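Local coordinates for protein histidine kinase (Caulobacter vibrioides, PDB 6TNE) that probably relays phosphoryl groups in two-component signalling, the part modelled being the receiver domain of the hybrid histidine kinase CckA, at residues A[49-54]-A[76-81]; A[11-16]-A[29-34]; A[6-11]-A[55-60]; A[1-6]-A[23-28]. One frame throughout, in Å; residues are numbered along the deposited sequence.

Interaction 1. Residues A[49-54]-A[76-81]; sequences LLISDV and PVMFIS
L50 pairs with V77, I51 with M78, S52 with F79 and D53 with I80 in a parallel ladder, the axes of strands 49-53 and 77-81 running 4.6 Å apart at 21°. They are neighbouring central strands of the CheY-like fold, joined by helix 61-72 in a beta-alpha-beta crossover. The backbone bonds alternate from L50 N to P76 O up to I80 N to S52 O, and fade to a weak one from V54 N to I80 O.

On the face carrying I51, the I51 and M78 side chains run alongside each other in the same direction. A bend at chi3 (53°) swings M78 CE over the isoleucine, 3.3 Å from I51 CD1, closer than a normal carbon-carbon contact. On the other face L50 CD2 rests 3.8 Å from V77 CG1, and S52 O meets the edge of the F79 ring, 3.5 Å from F79 CD1. V54 crosses F79 at about a right angle and sets CG2 near its CB.

D53 closes the strand where receiver domains carry the phospho-accepting aspartate, probably its role here. K103 forms a salt bridge to its OD1. A water donates to D53 OD1 at 2.6 Å and lies 2.8 Å from S81 OG, which is also hydrogen-bonded to Y83 N.

Interaction 2. Residues A[11-16]-A[29-34]; sequences AVRSVA and EAADGE
R13 reaches from its helix to E29 and the end of strand 26-30, its CB already directed toward them. CG, set anti to the backbone N (chi1 -173°), passes 3.7 Å from E29 OE1, and CD comes within 3.5 Å of A30 O. The chain then bends at chi3 (67°), which turns NE to E29: R13 NE donates to E29 OE1 at 2.8 Å, a salt bridge that lies close to the guanidinium plane and uses the anti lone pair of the oxygen. The two flat groups are turned 38° against each other, and the side chains meet at a slant.

At the tip the nitrogens part company. R13 NH1 lies 3.8 Å from A31 CB, makes a salt bridge with D10 OD2 and is hydrogen-bonded to E7 O. R13 NH2 donates to a water at 3.1 Å, and that water donates in turn to E29 OE1 at 2.7 Å and to S14 OG at 2.9 Å, so OE1 is gripped by both arginine and water. S14 OG itself bonds D10 O.

R13, in the early turns of helix 10-21, and R21 at its far end both reach E29, R21 through OE2. The contact of R13 thus joins this helix to the outermost strand 26-30, at the surface, within the beta-alpha-beta unit that begins with strand 2-6.

Interaction 3. Residues A[6-11]-A[55-60]; sequences VEDEDA and IMPGID
D8 sets its carboxylate against M56 and P57, while V6, two residues earlier, meets the sulfur end of M56. This is the carboxyl end of the parallel sheet in the CheY-like fold, where the loop after strand 2-6 faces the loop after strand 49-53.

The V6 and M56 side chains cross at about a right angle, V6 CG1 lying 3.7 Å from M56 SD. A turn at chi3 (-75°) carries M56 CE round the same methyl, at 3.8 Å from V6 CG1. D8 meets M56 at a slant, with OD1 3.6 Å from M56 CG. Against P57 it stands nearly perpendicular: its other oxygen, OD2, comes 3.4 Å from P57 CD.

E7 and D8 occupy the place of the acidic pair that in receiver domains helps hold magnesium beside the phospho-accepting aspartate, and probably serve the same purpose: E7 OE2 and D8 OD1 both lie close to D53 OD2. E7 divides its carboxylate, OE1 going to K103 and OE2 accepting from E9 N over a nearly straight bond, 170° at the hydrogen. The backbone N of D8 is buried here and has no partner in the model. Between the loops a water sits 2.9 Å from D8 OD2 and 2.9 Å from I55 O, in position to donate to each, though other acceptors compete for its protons.

Interaction 4. Residues A[1-6]-A[23-28]; sequences GRILFV and RGYEVL
I3 pairs with V27 and L4 with L28 in the parallel ladder of strands 2-6 and 26-30, whose axes lie 4.7 Å apart at 30° to each other. Its backbone bonds run E26 N to G1 O, I3 N to E26 O, L28 N to I3 O and F5 N to L28 O. This is the edge of the receiver-domain sheet, 26-30 being its outermost strand, and helix 10-21 links the two in a beta-alpha-beta crossover.

The close-packed side is the face of I3, F5 and V27. I3 CD1 makes an off-centre CH-pi contact with the Y25 ring, nearest its CG at 3.7 Å, while G1 O lies at the edge of that ring. F5 CB touches V27 CG1 at 3.8 Å. Helix 10-21 covers F5 and V27, and the Y25 side chain also touches V114 and L118 of helix 107-118.

On the other face the buried L4 still packs closely, its CD1 3.4 Å from L28 O. The loose, solvent side is the end with R2 and E26. L28 CD1 brushes R2 CD at 4.0 Å, and beyond it R2 and the exposed E26 extend in the same direction. The bend at chi3 brings NE round, and two nitrogens reach the same oxygen: NE at 3.2 Å and NH2 at 3.1 Å from E26 OE1. The guanidinium and carboxylate planes stand 87° apart. NH2 comes in on the syn side of OE1, whereas NE lies well above the carboxylate plane. R2 NH1 turns to T46.

Both bonds are rather long and neither is straight, so this salt bridge is probably a modest surface attraction, with the backbone ladder and the apolar contacts doing most of the joining.

Overall arrangement
One parallel sheet connects all four contacts. Interactions 4 and 1 are neighbouring pairings in it, joined where I51 N meets L4 O and I51 O meets V6 N, each at 2.8 Å; their centres lie about 12 Å apart. Interaction 3 sits at the carboxyl end of these strands, its centre about 11 Å from that of interaction 1, and brings E7 and D8 beside D53, the probable phosphorylation site. Interaction 2 lies closest to interaction 3, about 7 Å between centres, with R13 NH1 2.8 Å from E7 O and A30 O 3.0 Å from E7 N, so the end of strand 26-30 and R13 both meet the backbone of E7. Interactions 3 and 4 share V6, yet their centres are about 17 Å apart.

Interaction 1. Residues A[49-54]-A[76-81]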
loop_
_atom_site.group_PDB
_atom_site.type_symbol
_atom_site.label_atom_id
_atom_site.label_comp_id
_atom_site.label_asym_id
_atom_site.label_seq_id
_atom_site.Cartn_x
_atom_site.Cartn_y
_atom_site.Cartn_z
ATOM N N LEU A 49 5.764 -0.668 -4.535
ATOM C CA LEU A 49 5.311 0.173 -3.440
ATOM C C LEU A 49 4.244 -0.587 -2.684
ATOM O O LEU A 49 3.335 -1.148 -3.311
ATOM C CB LEU A 49 4.707 1.479 -3.995
ATOM C CG LEU A 49 4.069 2.451 -2.989
ATOM C CD1 LEU A 49 5.055 3.032 -1.994
ATOM C CD2 LEU A 49 3.357 3.571 -3.714
ATOM N N LEU A 50 4.300 -0.554 -1.360
ATOM C CA LEU A 50 3.210 -1.005 -0.510
ATOM C C LEU A 50 2.525 0.232 0.061
ATOM O O LEU A 50 3.210 1.093 0.620
ATOM C CB LEU A 50 3.765 -1.820 0.669
ATOM C CG LEU A 50 2.761 -2.198 1.759
ATOM C CD1 LEU A 50 1.651 -3.053 1.233
ATOM C CD2 LEU A 50 3.457 -2.847 2.928
ATOM N N ILE A 51 1.206 0.314 -0.070
ATOM C CA ILE A 51 0.404 1.325 0.613
ATOM C C ILE A 51 -0.507 0.553 1.545
ATOM O O ILE A 51 -1.203 -0.361 1.089
ATOM C CB ILE A 51 -0.443 2.156 -0.353
ATOM C CG1 ILE A 51 0.447 2.881 -1.368
ATOM C CG2 ILE A 51 -1.264 3.173 0.463
ATOM C CD1 ILE A 51 -0.353 3.635 -2.437
ATOM N N SER A 52 -0.485 0.847 2.847
ATOM C CA SER A 52 -1.309 0.088 3.771
ATOM C C SER A 52 -1.937 0.982 4.804
ATOM O O SER A 52 -1.278 1.869 5.368
ATOM C CB SER A 52 -0.468 -0.956 4.507
ATOM O OG SER A 52 -1.267 -1.783 5.344
ATOM N N ASP A 53 -3.206 0.724 5.106
ATOM C CA ASP A 53 -3.835 1.257 6.306
ATOM C C ASP A 53 -3.103 0.732 7.532
ATOM O O ASP A 53 -2.473 -0.328 7.500
ATOM C CB ASP A 53 -5.324 0.840 6.321
ATOM C CG ASP A 53 -6.219 1.697 7.229
ATOM O OD1 ASP A 53 -5.751 2.729 7.735
ATOM O OD2 ASP A 53 -7.376 1.272 7.493
ATOM N N VAL A 54 -3.129 1.512 8.601
ATOM C CA VAL A 54 -2.468 1.121 9.849
ATOM C C VAL A 54 -3.339 0.168 10.651
ATOM O O VAL A 54 -2.894 -0.933 11.009
ATOM C CB VAL A 54 -2.022 2.373 10.644
ATOM C CG1 VAL A 54 -1.444 1.955 12.013
ATOM C CG2 VAL A 54 -1.009 3.144 9.819
ATOM N N PRO A 76 9.529 0.885 -1.303
ATOM C CA PRO A 76 9.023 1.814 -0.287
ATOM C C PRO A 76 7.664 1.383 0.239
ATOM O O PRO A 76 6.925 0.611 -0.383
ATOM C CB PRO A 76 8.902 3.137 -1.053
ATOM C CG PRO A 76 8.794 2.721 -2.558
ATOM C CD PRO A 76 9.683 1.520 -2.631
ATOM N N VAL A 77 7.338 1.911 1.402
ATOM C CA VAL A 77 6.103 1.602 2.109
ATOM C C VAL A 77 5.486 2.913 2.553
ATOM O O VAL A 77 6.194 3.765 3.114
ATOM C CB VAL A 77 6.349 0.677 3.321
ATOM C CG1 VAL A 77 5.065 0.441 4.098
ATOM C CG2 VAL A 77 7.089 -0.609 2.899
ATOM N N MET A 78 4.191 3.073 2.335
ATOM C CA MET A 78 3.452 4.255 2.743
ATOM C C MET A 78 2.280 3.813 3.583
ATOM O O MET A 78 1.419 3.045 3.107
ATOM C CB MET A 78 2.931 4.952 1.515
ATOM C CG MET A 78 2.158 6.186 1.815
ATOM S SD MET A 78 1.724 7.176 0.397
ATOM C CE MET A 78 0.946 6.061 -0.696
ATOM N N PHE A 79 2.245 4.229 4.833
ATOM C CA PHE A 79 1.126 3.971 5.718
ATOM C C PHE A 79 0.141 5.104 5.637
ATOM O O PHE A 79 0.532 6.267 5.543
ATOM C CB PHE A 79 1.615 3.806 7.149
ATOM C CG PHE A 79 2.334 2.513 7.368
ATOM C CD1 PHE A 79 1.668 1.283 7.171
ATOM C CD2 PHE A 79 3.668 2.498 7.707
ATOM C CE1 PHE A 79 2.341 0.069 7.331
ATOM C CE2 PHE A 79 4.343 1.287 7.843
ATOM C CZ PHE A 79 3.684 0.091 7.666
ATOM N N ILE A 80 -1.127 4.766 5.721
ATOM C CA ILE A 80 -2.215 5.726 5.724
ATOM C C ILE A 80 -3.044 5.497 6.982
ATOM O O ILE A 80 -3.244 4.360 7.412
ATOM C CB ILE A 80 -3.068 5.650 4.439
ATOM C CG1 ILE A 80 -3.774 4.305 4.241
ATOM C CG2 ILE A 80 -2.192 5.976 3.192
ATOM C CD1 ILE A 80 -4.664 4.260 3.058
ATOM N N SER A 81 -3.551 6.577 7.572
ATOM C CA SER A 81 -4.426 6.404 8.734
ATOM C C SER A 81 -5.090 7.724 9.050
ATOM O O SER A 81 -4.519 8.792 8.801
ATOM C CB SER A 81 -3.687 5.971 10.015
ATOM O OG SER A 81 -4.610 5.714 11.075
HETATM O O HOH W 1 -5.638 3.294 10.266
#

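Interaction 2. Residues A[11-16]-A[29-34]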
loop_
_atom_site.group_PDB
_atom_site.type_symbol
_atom_site.label_atom_id
_atom_site.label_comp_id
_atom_site.label_asym_id
_atom_site.label_seq_id
_atom_site.Cartn_x
_atom_site.Cartn_y
_atom_site.Cartn_z
ATOM N N ALA A 11 -14.801 1.031 -0.085
ATOM C CA ALA A 11 -15.018 2.199 -0.934
ATOM C C ALA A 11 -13.790 3.115 -0.966
ATOM O O ALA A 11 -13.479 3.692 -2.007
ATOM C CB ALA A 11 -16.256 2.951 -0.461
ATOM N N VAL A 12 -13.067 3.253 0.163
ATOM C CA VAL A 12 -11.838 4.051 0.177
ATOM C C VAL A 12 -10.775 3.393 -0.697
ATOM O O VAL A 12 -10.133 4.041 -1.550
ATOM C CB VAL A 12 -11.349 4.180 1.631
ATOM C CG1 VAL A 12 -9.956 4.779 1.707
ATOM C CG2 VAL A 12 -12.405 4.958 2.452
ATOM N N ARG A 13 -10.588 2.079 -0.530
ATOM C CA ARG A 13 -9.587 1.380 -1.305
ATOM C C ARG A 13 -9.907 1.432 -2.786
ATOM O O ARG A 13 -9.024 1.646 -3.629
ATOM C CB ARG A 13 -9.524 -0.068 -0.847
ATOM C CG ARG A 13 -8.386 -0.812 -1.485
ATOM C CD ARG A 13 -8.450 -2.315 -1.144
ATOM N NE ARG A 13 -9.612 -2.946 -1.750
ATOM C CZ ARG A 13 -10.660 -3.442 -1.115
ATOM N NH1 ARG A 13 -10.741 -3.452 0.226
ATOM N NH2 ARG A 13 -11.661 -3.913 -1.827
ATOM N N SER A 14 -11.185 1.210 -3.135
ATOM C CA SER A 14 -11.556 1.104 -4.551
ATOM C C SER A 14 -11.387 2.433 -5.255
ATOM O O SER A 14 -10.951 2.457 -6.409
ATOM C CB SER A 14 -13.017 0.664 -4.688
ATOM O OG SER A 14 -13.258 -0.590 -4.114
ATOM N N VAL A 15 -11.785 3.534 -4.613
ATOM C CA VAL A 15 -11.594 4.849 -5.229
ATOM C C VAL A 15 -10.118 5.071 -5.520
ATOM O O VAL A 15 -9.724 5.444 -6.635
ATOM C CB VAL A 15 -12.177 5.953 -4.335
ATOM C CG1 VAL A 15 -11.697 7.341 -4.773
ATOM C CG2 VAL A 15 -13.693 5.865 -4.266
ATOM N N ALA A 16 -9.276 4.890 -4.498
ATOM C CA ALA A 16 -7.850 5.170 -4.657
ATOM C C ALA A 16 -7.239 4.248 -5.698
ATOM O O ALA A 16 -6.418 4.682 -6.531
ATOM C CB ALA A 16 -7.133 5.048 -3.303
ATOM N N GLU A 29 -5.049 -5.128 -4.962
ATOM C CA GLU A 29 -5.805 -4.731 -3.777
ATOM C C GLU A 29 -5.873 -5.862 -2.764
ATOM O O GLU A 29 -6.051 -7.035 -3.150
ATOM C CB GLU A 29 -7.223 -4.359 -4.172
ATOM C CG GLU A 29 -7.304 -3.049 -4.957
ATOM C CD GLU A 29 -8.737 -2.766 -5.395
ATOM O OE1 GLU A 29 -9.598 -2.513 -4.521
ATOM O OE2 GLU A 29 -9.000 -2.804 -6.614
ATOM N N ALA A 30 -5.823 -5.506 -1.490
ATOM C CA ALA A 30 -6.032 -6.464 -0.418
ATOM C C ALA A 30 -6.880 -5.778 0.643
ATOM O O ALA A 30 -6.736 -4.573 0.877
ATOM C CB ALA A 30 -4.682 -6.906 0.173
ATOM N N ALA A 31 -7.736 -6.545 1.329
ATOM C CA ALA A 31 -8.581 -5.993 2.365
ATOM C C ALA A 31 -8.035 -6.244 3.759
ATOM O O ALA A 31 -8.593 -5.716 4.722
ATOM C CB ALA A 31 -9.995 -6.568 2.288
ATOM N N ASP A 32 -6.974 -7.021 3.891
ATOM C CA ASP A 32 -6.416 -7.292 5.209
ATOM C C ASP A 32 -4.989 -7.782 5.038
ATOM O O ASP A 32 -4.522 -8.063 3.925
ATOM C CB ASP A 32 -7.232 -8.264 6.058
ATOM C CG ASP A 32 -7.439 -9.548 5.410
ATOM O OD1 ASP A 32 -6.546 -10.175 4.858
ATOM O OD2 ASP A 32 -8.572 -9.995 5.441
ATOM N N GLY A 33 -4.283 -7.857 6.162
ATOM C CA GLY A 33 -2.881 -8.211 6.112
ATOM C C GLY A 33 -2.618 -9.631 5.718
ATOM O O GLY A 33 -1.622 -9.925 5.069
ATOM N N GLU A 34 -3.493 -10.536 6.115
ATOM C CA GLU A 34 -3.294 -11.923 5.761
ATOM C C GLU A 34 -3.371 -12.121 4.221
ATOM O O GLU A 34 -2.535 -12.810 3.616
ATOM C CB GLU A 34 -4.248 -12.719 6.665
ATOM C CG GLU A 34 -3.901 -12.504 8.290
ATOM C CD GLU A 34 -4.498 -11.236 9.137
ATOM O OE1 GLU A 34 -4.338 -11.176 10.389
ATOM O OE2 GLU A 34 -5.129 -10.286 8.652
HETATM O O HOH W 2 -12.218 -3.170 -4.824
#

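Interaction 3. Residues A[6-11]-A[55-60]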
loop_
_atom_site.group_PDB
_atom_site.type_symbol
_atom_site.label_atom_id
_atom_site.label_comp_id
_atom_site.label_asym_id
_atom_site.label_seq_id
_atom_site.Cartn_x
_atom_site.Cartn_y
_atom_site.Cartn_z
ATOM N N VAL A 6 -3.389 -2.027 0.550
ATOM C CA VAL A 6 -4.042 -2.792 1.605
ATOM C C VAL A 6 -4.912 -1.842 2.409
ATOM O O VAL A 6 -4.409 -0.913 3.051
ATOM C CB VAL A 6 -3.006 -3.481 2.494
ATOM C CG1 VAL A 6 -3.701 -4.460 3.438
ATOM C CG2 VAL A 6 -1.901 -4.135 1.657
ATOM N N GLU A 7 -6.229 -2.054 2.377
ATOM C CA GLU A 7 -7.182 -1.160 3.030
ATOM C C GLU A 7 -8.469 -1.957 3.202
ATOM O O GLU A 7 -9.000 -2.503 2.238
ATOM C CB GLU A 7 -7.376 0.095 2.164
ATOM C CG GLU A 7 -8.561 0.977 2.532
ATOM C CD GLU A 7 -8.473 1.491 3.926
ATOM O OE1 GLU A 7 -7.661 2.382 4.177
ATOM O OE2 GLU A 7 -9.191 1.001 4.815
ATOM N N ASP A 8 -8.959 -2.025 4.447
ATOM C CA ASP A 8 -10.164 -2.801 4.729
ATOM C C ASP A 8 -11.434 -2.105 4.278
ATOM O O ASP A 8 -12.462 -2.780 4.088
ATOM C CB ASP A 8 -10.272 -3.144 6.205
ATOM C CG ASP A 8 -10.294 -1.934 7.064
ATOM O OD1 ASP A 8 -9.351 -1.141 7.001
ATOM O OD2 ASP A 8 -11.253 -1.792 7.854
ATOM N N GLU A 9 -11.444 -0.772 4.217
ATOM C CA GLU A 9 -12.643 -0.049 3.838
ATOM C C GLU A 9 -12.765 -0.072 2.323
ATOM O O GLU A 9 -12.011 0.604 1.609
ATOM C CB GLU A 9 -12.543 1.377 4.322
ATOM C CG GLU A 9 -13.856 2.113 4.334
ATOM C CD GLU A 9 -13.767 3.361 5.189
ATOM O OE1 GLU A 9 -12.852 3.417 6.050
ATOM O OE2 GLU A 9 -14.580 4.285 4.971
ATOM N N ASP A 10 -13.722 -0.853 1.831
ATOM C CA ASP A 10 -13.790 -1.145 0.407
ATOM C C ASP A 10 -13.904 0.114 -0.447
ATOM O O ASP A 10 -13.247 0.229 -1.472
ATOM C CB ASP A 10 -14.911 -2.132 0.091
ATOM C CG ASP A 10 -14.633 -3.558 0.647
ATOM O OD1 ASP A 10 -15.638 -4.246 0.919
ATOM O OD2 ASP A 10 -13.464 -4.006 0.855
ATOM N N ALA A 11 -14.801 1.031 -0.085
ATOM C CA ALA A 11 -15.018 2.199 -0.934
ATOM C C ALA A 11 -13.790 3.115 -0.966
ATOM O O ALA A 11 -13.479 3.692 -2.007
ATOM C CB ALA A 11 -16.256 2.951 -0.461
ATOM N N ILE A 55 -4.558 0.578 10.962
ATOM C CA ILE A 55 -5.444 -0.203 11.822
ATOM C C ILE A 55 -6.469 -0.886 10.922
ATOM O O ILE A 55 -7.171 -0.217 10.142
ATOM C CB ILE A 55 -6.171 0.701 12.825
ATOM C CG1 ILE A 55 -5.143 1.435 13.701
ATOM C CG2 ILE A 55 -7.156 -0.125 13.628
ATOM C CD1 ILE A 55 -4.041 0.539 14.297
ATOM N N MET A 56 -6.507 -2.217 10.944
ATOM C CA MET A 56 -7.390 -3.019 10.091
ATOM C C MET A 56 -7.801 -4.238 10.883
ATOM O O MET A 56 -7.020 -4.704 11.724
ATOM C CB MET A 56 -6.644 -3.528 8.853
ATOM C CG MET A 56 -6.154 -2.428 7.926
ATOM S SD MET A 56 -5.320 -3.109 6.501
ATOM C CE MET A 56 -3.736 -3.617 7.178
ATOM N N PRO A 57 -8.994 -4.783 10.655
ATOM C CA PRO A 57 -9.303 -6.098 11.259
ATOM C C PRO A 57 -8.175 -7.075 10.900
ATOM O O PRO A 57 -7.730 -7.134 9.730
ATOM C CB PRO A 57 -10.635 -6.477 10.607
ATOM C CG PRO A 57 -11.290 -5.146 10.219
ATOM C CD PRO A 57 -10.106 -4.242 9.831
ATOM N N GLY A 58 -7.699 -7.837 11.896
ATOM C CA GLY A 58 -6.516 -8.657 11.704
ATOM C C GLY A 58 -5.246 -7.900 12.087
ATOM O O GLY A 58 -5.275 -6.949 12.865
ATOM N N ILE A 59 -4.107 -8.332 11.542
ATOM C CA ILE A 59 -2.851 -7.658 11.854
ATOM C C ILE A 59 -2.839 -6.208 11.365
ATOM O O ILE A 59 -3.399 -5.862 10.316
ATOM C CB ILE A 59 -1.640 -8.430 11.314
ATOM C CG1 ILE A 59 -1.630 -8.488 9.760
ATOM C CG2 ILE A 59 -1.586 -9.807 11.988
ATOM C CD1 ILE A 59 -0.396 -9.168 9.210
ATOM N N ASP A 60 -2.178 -5.356 12.126
ATOM C CA ASP A 60 -2.003 -3.959 11.725
ATOM C C ASP A 60 -0.997 -3.848 10.576
ATOM O O ASP A 60 -0.212 -4.761 10.299
ATOM C CB ASP A 60 -1.530 -3.130 12.927
ATOM C CG ASP A 60 -0.362 -3.769 13.605
ATOM O OD1 ASP A 60 0.806 -3.505 13.214
ATOM O OD2 ASP A 60 -0.616 -4.603 14.497
HETATM O O HOH W 3 -9.958 0.119 9.602
#

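Interaction 4. Residues A[1-6]-A[23-28]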
loop_
_atom_site.group_PDB
_atom_site.type_symbol
_atom_site.label_atom_id
_atom_site.label_comp_id
_atom_site.label_asym_id
_atom_site.label_seq_id
_atom_site.Cartn_x
_atom_site.Cartn_y
_atom_site.Cartn_z
ATOM N N GLY A 1 3.854 1.038 -12.557
ATOM C CA GLY A 1 4.401 0.701 -11.264
ATOM C C GLY A 1 3.411 -0.235 -10.605
ATOM O O GLY A 1 2.186 -0.002 -10.670
ATOM N N ARG A 2 3.894 -1.284 -9.940
ATOM C CA ARG A 2 3.026 -2.281 -9.305
ATOM C C ARG A 2 2.870 -1.931 -7.819
ATOM O O ARG A 2 3.848 -1.946 -7.066
ATOM C CB ARG A 2 3.592 -3.694 -9.469
ATOM C CG ARG A 2 2.739 -4.752 -8.769
ATOM C CD ARG A 2 3.172 -6.172 -9.178
ATOM N NE ARG A 2 2.719 -6.519 -10.529
ATOM C CZ ARG A 2 3.130 -7.561 -11.230
ATOM N NH1 ARG A 2 4.051 -8.389 -10.751
ATOM N NH2 ARG A 2 2.617 -7.754 -12.435
ATOM N N ILE A 3 1.652 -1.583 -7.412
ATOM C CA ILE A 3 1.374 -1.110 -6.059
ATOM C C ILE A 3 0.531 -2.171 -5.382
ATOM O O ILE A 3 -0.498 -2.569 -5.922
ATOM C CB ILE A 3 0.612 0.228 -6.087
ATOM C CG1 ILE A 3 1.451 1.293 -6.818
ATOM C CG2 ILE A 3 0.297 0.690 -4.664
ATOM C CD1 ILE A 3 0.682 2.577 -7.050
ATOM N N LEU A 4 0.930 -2.587 -4.174
ATOM C CA LEU A 4 0.071 -3.410 -3.328
ATOM C C LEU A 4 -0.626 -2.443 -2.372
ATOM O O LEU A 4 0.050 -1.761 -1.597
ATOM C CB LEU A 4 0.926 -4.452 -2.587
ATOM C CG LEU A 4 0.220 -5.280 -1.527
ATOM C CD1 LEU A 4 -1.036 -5.941 -2.027
ATOM C CD2 LEU A 4 1.234 -6.322 -0.965
ATOM N N PHE A 5 -1.951 -2.385 -2.433
ATOM C CA PHE A 5 -2.754 -1.400 -1.702
ATOM C C PHE A 5 -3.639 -2.175 -0.742
ATOM O O PHE A 5 -4.547 -2.903 -1.179
ATOM C CB PHE A 5 -3.592 -0.566 -2.685
ATOM C CG PHE A 5 -4.094 0.728 -2.122
ATOM C CD1 PHE A 5 -4.840 0.807 -0.972
ATOM C CD2 PHE A 5 -3.740 1.923 -2.724
ATOM C CE1 PHE A 5 -5.255 2.041 -0.460
ATOM C CE2 PHE A 5 -4.167 3.168 -2.238
ATOM C CZ PHE A 5 -4.933 3.231 -1.089
ATOM N N VAL A 6 -3.389 -2.027 0.550
ATOM C CA VAL A 6 -4.042 -2.792 1.605
ATOM C C VAL A 6 -4.912 -1.842 2.409
ATOM O O VAL A 6 -4.409 -0.913 3.051
ATOM C CB VAL A 6 -3.006 -3.481 2.494
ATOM C CG1 VAL A 6 -3.701 -4.460 3.438
ATOM C CG2 VAL A 6 -1.901 -4.135 1.657
ATOM N N ARG A 23 -3.846 6.509 -13.748
ATOM C CA ARG A 23 -2.539 7.116 -13.933
ATOM C C ARG A 23 -1.505 6.109 -14.377
ATOM O O ARG A 23 -0.324 6.459 -14.515
ATOM C CB ARG A 23 -2.074 7.786 -12.647
ATOM C CG ARG A 23 -2.937 8.957 -12.287
ATOM C CD ARG A 23 -2.770 9.332 -10.850
ATOM N NE ARG A 23 -3.194 10.703 -10.654
ATOM C CZ ARG A 23 -4.456 11.108 -10.500
ATOM N NH1 ARG A 23 -5.474 10.232 -10.489
ATOM N NH2 ARG A 23 -4.694 12.421 -10.339
ATOM N N GLY A 24 -1.926 4.891 -14.682
ATOM C CA GLY A 24 -1.042 3.943 -15.316
ATOM C C GLY A 24 -0.427 2.933 -14.375
ATOM O O GLY A 24 0.342 2.082 -14.825
ATOM N N TYR A 25 -0.775 2.962 -13.087
ATOM C CA TYR A 25 -0.242 1.970 -12.166
ATOM C C TYR A 25 -1.037 0.669 -12.212
ATOM O O TYR A 25 -2.232 0.650 -12.494
ATOM C CB TYR A 25 -0.280 2.507 -10.736
ATOM C CG TYR A 25 0.553 3.761 -10.562
ATOM C CD1 TYR A 25 1.939 3.699 -10.618
ATOM C CD2 TYR A 25 -0.039 5.013 -10.424
ATOM C CE1 TYR A 25 2.719 4.819 -10.483
ATOM C CE2 TYR A 25 0.731 6.150 -10.283
ATOM C CZ TYR A 25 2.108 6.044 -10.326
ATOM O OH TYR A 25 2.891 7.155 -10.189
ATOM N N GLU A 26 -0.362 -0.431 -11.914
ATOM C CA GLU A 26 -1.062 -1.677 -11.640
ATOM C C GLU A 26 -1.279 -1.714 -10.142
ATOM O O GLU A 26 -0.350 -1.446 -9.386
ATOM C CB GLU A 26 -0.229 -2.881 -12.083
ATOM C CG GLU A 26 -0.975 -4.195 -11.998
ATOM C CD GLU A 26 -0.100 -5.382 -12.319
ATOM O OE1 GLU A 26 1.024 -5.176 -12.820
ATOM O OE2 GLU A 26 -0.540 -6.517 -12.047
ATOM N N VAL A 27 -2.515 -1.955 -9.725
ATOM C CA VAL A 27 -2.832 -1.914 -8.299
ATOM C C VAL A 27 -3.397 -3.259 -7.892
ATOM O O VAL A 27 -4.485 -3.643 -8.362
ATOM C CB VAL A 27 -3.790 -0.767 -7.953
ATOM C CG1 VAL A 27 -4.018 -0.747 -6.464
ATOM C CG2 VAL A 27 -3.204 0.553 -8.399
ATOM N N LEU A 28 -2.681 -3.938 -6.985
ATOM C CA LEU A 28 -3.131 -5.193 -6.418
ATOM C C LEU A 28 -3.786 -4.840 -5.094
ATOM O O LEU A 28 -3.129 -4.335 -4.173
ATOM C CB LEU A 28 -1.926 -6.084 -6.153
ATOM C CG LEU A 28 -1.076 -6.446 -7.380
ATOM C CD1 LEU A 28 0.045 -7.403 -7.037
ATOM C CD2 LEU A 28 -1.934 -7.071 -8.464
#